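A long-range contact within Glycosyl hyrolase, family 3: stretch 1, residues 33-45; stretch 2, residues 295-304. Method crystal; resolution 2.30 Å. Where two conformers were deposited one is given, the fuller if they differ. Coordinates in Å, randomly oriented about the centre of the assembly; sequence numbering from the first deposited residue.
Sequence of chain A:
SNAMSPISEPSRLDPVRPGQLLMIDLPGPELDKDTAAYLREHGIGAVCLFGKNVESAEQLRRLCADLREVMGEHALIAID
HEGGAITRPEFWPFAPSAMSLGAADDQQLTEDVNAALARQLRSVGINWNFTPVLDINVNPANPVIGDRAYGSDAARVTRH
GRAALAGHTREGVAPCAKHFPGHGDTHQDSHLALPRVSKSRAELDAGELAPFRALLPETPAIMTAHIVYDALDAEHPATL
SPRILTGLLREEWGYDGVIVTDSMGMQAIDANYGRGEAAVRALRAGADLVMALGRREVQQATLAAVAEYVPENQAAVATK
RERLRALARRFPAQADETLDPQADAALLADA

Stretch 1, residues 33-45: KDTAAYLREHGIG
Stretch 2, residues 295-304: RREVQQATLA

This is a side-chain-mediated packing of two nearly parallel helices, centred on Tyr-38, which is stacked under Arg-296 and set among the residues of the second helix. Stretch 1 is helical from Lys-33 to about His-42, and stretch 2 from Arg-296 onward, with Arg-295 at the N-cap (phi/psi -66/163). The helix directions differ by 7°, and the axes come no closer than 13.1 Å. Long side chains therefore span the gap, and 386 Å² is buried in total. In register, Tyr-38 CA lies 9.4 Å from Arg-296 CA, and His-42 CA lies 8.5 Å from Leu-303 CA.

Tyr-38 points toward stretch 2 with chi1 t (172°) and chi2 83°. Its side chain is a knob in a hole formed by Arg-296, Gln-299, Gln-300 and Leu-303. Arg-296 points back, with chi1 t (-164°), chi2 143°, chi3 m (-61°) and chi4 162°. The guanidinium of Arg-296 lies flat on the ring of Tyr-38, with centres 4.3 Å apart and planes at 15°. The arrangement is also a cation-pi contact: Arg-296 CZ is 4.3 Å from the Tyr-38 ring centroid. Arg-296 CD covers the ring too, 3.6 Å from Tyr-38 CD1. The guanidinium is anchored at its edge, where Arg-296 NH2 donates a hydrogen bond to Thr-35 OG1 at 3.2 Å and 168°. Thr-35 has chi1 m (-58°).

At the far end of the tyrosine, Tyr-38 OH is 3.0 Å from Gln-299 OE1 and 3.8 Å from Leu-303 CD1. Gln-299 has chi1 m and chi2 t; its NE2 is hydrogen-bonded elsewhere in the structure. Gln-300 CG lies at the ring edge, 4.3 Å from Tyr-38 CE1.

The next contact is a CH-pi one. Leu-303 (chi1 m, chi2 t) places CD1 over one face of the His-42 ring, 3.9 Å from His-42 CG and 8° off the normal through the ring centroid. His-42 has chi1 m and chi2 -68°. One water joins the helices at 2.8 Å from His-42 NE2 and 2.7 Å from Gln-300 NE2, accepting from the latter. Gln-300 starts sideways, but its end comes nearer.

A Schellman motif follows the first helix. Gly-43 has phi/psi 61/38, and the backbone bonds Gly-43 N to Arg-40 O (3.2 Å) and Ile-44 N to Leu-39 O (3.1 Å) close the turn. Ile-44, with phi/psi -62/133 and both chi angles m, points toward stretch 2. Ile-44 CD1 meets Leu-303 CD2 at 4.3 Å.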

# COMPACT_ATOMS: atom_id res chain seq x y z
N LYS A 33 15.01 21.38 6.24
CA LYS A 33 14.99 22.18 5.00
C LYS A 33 15.40 21.43 3.72
O LYS A 33 14.77 21.62 2.67
CB LYS A 33 15.79 23.49 5.15
CG LYS A 33 17.27 23.30 5.51
CD LYS A 33 18.09 24.61 5.57
CE LYS A 33 19.51 24.29 6.07
NZ LYS A 33 20.38 25.49 6.32
N ASP A 34 16.42 20.59 3.80
CA ASP A 34 16.89 19.84 2.62
C ASP A 34 15.83 18.86 2.16
O ASP A 34 15.60 18.70 0.96
CB ASP A 34 18.23 19.12 2.89
CG ASP A 34 19.43 20.10 2.97
OD1 ASP A 34 19.41 21.18 2.32
OD2 ASP A 34 20.41 19.79 3.69
N THR A 35 15.15 18.23 3.10
CA THR A 35 14.05 17.33 2.77
C THR A 35 12.89 18.10 2.14
O THR A 35 12.32 17.66 1.14
CB THR A 35 13.60 16.51 4.00
OG1 THR A 35 14.73 15.76 4.50
CG2 THR A 35 12.48 15.54 3.66
N ALA A 36 12.57 19.27 2.69
CA ALA A 36 11.54 20.12 2.11
C ALA A 36 11.90 20.51 0.67
O ALA A 36 11.06 20.42 -0.23
CB ALA A 36 11.33 21.37 2.95
N ALA A 37 13.16 20.93 0.46
CA ALA A 37 13.62 21.35 -0.86
C ALA A 37 13.50 20.17 -1.84
O ALA A 37 13.06 20.32 -2.97
CB ALA A 37 15.09 21.85 -0.79
N TYR A 38 13.85 18.99 -1.37
CA TYR A 38 13.80 17.78 -2.17
C TYR A 38 12.36 17.35 -2.56
O TYR A 38 12.10 17.05 -3.72
CB TYR A 38 14.53 16.69 -1.39
CG TYR A 38 14.45 15.31 -1.95
CD1 TYR A 38 15.32 14.90 -2.96
CD2 TYR A 38 13.54 14.38 -1.43
CE1 TYR A 38 15.27 13.62 -3.46
CE2 TYR A 38 13.48 13.09 -1.93
CZ TYR A 38 14.36 12.72 -2.94
OH TYR A 38 14.33 11.45 -3.44
N LEU A 39 11.43 17.31 -1.60
CA LEU A 39 10.03 17.05 -1.92
C LEU A 39 9.49 18.02 -2.98
O LEU A 39 8.82 17.63 -3.94
CB LEU A 39 9.15 17.14 -0.67
CG LEU A 39 9.37 16.07 0.39
CD1 LEU A 39 8.79 16.49 1.75
CD2 LEU A 39 8.82 14.71 -0.06
N ARG A 40 9.80 19.30 -2.80
CA ARG A 40 9.30 20.34 -3.67
C ARG A 40 9.94 20.20 -5.06
O ARG A 40 9.25 20.20 -6.07
CB ARG A 40 9.61 21.68 -3.03
CG ARG A 40 8.62 22.74 -3.32
CD ARG A 40 9.03 24.08 -2.65
NE ARG A 40 8.49 24.27 -1.29
CZ ARG A 40 7.21 24.55 -1.04
NH1 ARG A 40 6.32 24.62 -2.03
NH2 ARG A 40 6.81 24.74 0.22
N GLU A 41 11.26 20.02 -5.08
CA GLU A 41 12.01 19.84 -6.33
C GLU A 41 11.44 18.76 -7.27
O GLU A 41 11.36 18.98 -8.46
CB GLU A 41 13.47 19.52 -6.00
CG GLU A 41 14.38 19.32 -7.18
CD GLU A 41 15.86 19.35 -6.81
OE1 GLU A 41 16.23 18.84 -5.71
OE2 GLU A 41 16.65 19.89 -7.62
N HIS A 42 11.04 17.62 -6.72
CA HIS A 42 10.58 16.50 -7.53
C HIS A 42 9.06 16.37 -7.56
O HIS A 42 8.54 15.48 -8.23
CB HIS A 42 11.23 15.18 -7.05
CG HIS A 42 12.73 15.21 -7.12
ND1 HIS A 42 13.41 15.25 -8.32
CD2 HIS A 42 13.67 15.27 -6.15
CE1 HIS A 42 14.71 15.30 -8.09
NE2 HIS A 42 14.90 15.32 -6.79
N GLY A 43 8.36 17.24 -6.84
CA GLY A 43 6.90 17.18 -6.74
C GLY A 43 6.41 15.87 -6.13
O GLY A 43 5.39 15.32 -6.56
N ILE A 44 7.13 15.35 -5.15
CA ILE A 44 6.77 14.06 -4.59
C ILE A 44 5.36 14.20 -3.97
O ILE A 44 5.08 15.15 -3.28
CB ILE A 44 7.79 13.65 -3.49
CG1 ILE A 44 9.22 13.57 -4.06
CG2 ILE A 44 7.33 12.39 -2.75
CD1 ILE A 44 9.53 12.33 -4.79
N GLY A 45 4.47 13.26 -4.24
CA GLY A 45 3.10 13.42 -3.78
C GLY A 45 2.71 12.47 -2.66
O GLY A 45 1.61 12.57 -2.13
N ARG A 295 17.48 5.28 1.38
CA ARG A 295 18.25 6.51 1.40
C ARG A 295 18.01 7.32 0.13
O ARG A 295 17.52 6.79 -0.88
CB ARG A 295 19.74 6.19 1.56
CG ARG A 295 20.33 5.57 0.32
CD ARG A 295 21.66 4.92 0.61
NE ARG A 295 22.04 4.01 -0.46
CZ ARG A 295 23.11 4.19 -1.21
NH1 ARG A 295 23.90 5.23 -0.97
NH2 ARG A 295 23.40 3.32 -2.17
N ARG A 296 18.38 8.60 0.18
CA ARG A 296 18.12 9.53 -0.94
C ARG A 296 18.65 9.02 -2.28
O ARG A 296 17.93 9.10 -3.29
CB ARG A 296 18.62 10.95 -0.63
CG ARG A 296 18.05 12.07 -1.57
CD ARG A 296 17.77 13.42 -0.81
NE ARG A 296 16.77 13.24 0.26
CZ ARG A 296 16.57 14.06 1.30
NH1 ARG A 296 17.29 15.17 1.44
NH2 ARG A 296 15.63 13.75 2.21
N GLU A 297 19.85 8.44 -2.28
CA GLU A 297 20.45 7.88 -3.49
C GLU A 297 19.61 6.80 -4.16
O GLU A 297 19.48 6.80 -5.39
CB GLU A 297 21.86 7.33 -3.23
CG GLU A 297 22.91 8.40 -2.86
CD GLU A 297 23.00 8.71 -1.35
OE1 GLU A 297 22.13 8.30 -0.54
OE2 GLU A 297 23.98 9.38 -0.98
N VAL A 298 19.04 5.87 -3.39
CA VAL A 298 18.15 4.90 -4.04
C VAL A 298 16.85 5.52 -4.53
O VAL A 298 16.32 5.11 -5.55
CB VAL A 298 17.93 3.54 -3.27
CG1 VAL A 298 19.25 3.01 -2.76
CG2 VAL A 298 16.90 3.66 -2.14
N GLN A 299 16.33 6.50 -3.80
CA GLN A 299 15.12 7.21 -4.24
C GLN A 299 15.40 7.94 -5.56
O GLN A 299 14.58 7.87 -6.50
CB GLN A 299 14.61 8.19 -3.17
CG GLN A 299 14.10 7.51 -1.87
CD GLN A 299 13.68 8.51 -0.80
OE1 GLN A 299 13.69 9.72 -1.02
NE2 GLN A 299 13.29 8.01 0.37
N GLN A 300 16.56 8.58 -5.63
CA GLN A 300 17.01 9.30 -6.82
C GLN A 300 17.16 8.36 -8.02
O GLN A 300 16.76 8.71 -9.14
CB GLN A 300 18.31 10.08 -6.56
CG GLN A 300 18.07 11.35 -5.72
CD GLN A 300 19.35 12.10 -5.33
OE1 GLN A 300 20.42 11.50 -5.13
NE2 GLN A 300 19.24 13.43 -5.21
N ALA A 301 17.68 7.16 -7.78
CA ALA A 301 17.82 6.20 -8.86
C ALA A 301 16.46 5.73 -9.37
O ALA A 301 16.30 5.47 -10.57
CB ALA A 301 18.71 5.00 -8.43
N THR A 302 15.48 5.63 -8.47
CA THR A 302 14.13 5.26 -8.86
C THR A 302 13.47 6.37 -9.68
O THR A 302 12.93 6.11 -10.76
CB THR A 302 13.27 4.87 -7.64
OG1 THR A 302 13.94 3.83 -6.91
CG2 THR A 302 11.92 4.36 -8.07
N LEU A 303 13.51 7.60 -9.18
CA LEU A 303 13.07 8.77 -9.95
C LEU A 303 13.65 8.79 -11.36
O LEU A 303 12.92 9.00 -12.32
CB LEU A 303 13.50 10.06 -9.26
CG LEU A 303 12.68 10.45 -8.05
CD1 LEU A 303 13.51 11.42 -7.18
CD2 LEU A 303 11.35 11.07 -8.51
N ALA A 304 14.97 8.57 -11.47
CA ALA A 304 15.65 8.63 -12.76
C ALA A 304 15.07 7.61 -13.74
O ALA A 304 14.86 7.93 -14.91
CB ALA A 304 17.20 8.47 -12.60
O HOH W 1 17.52 15.35 -5.85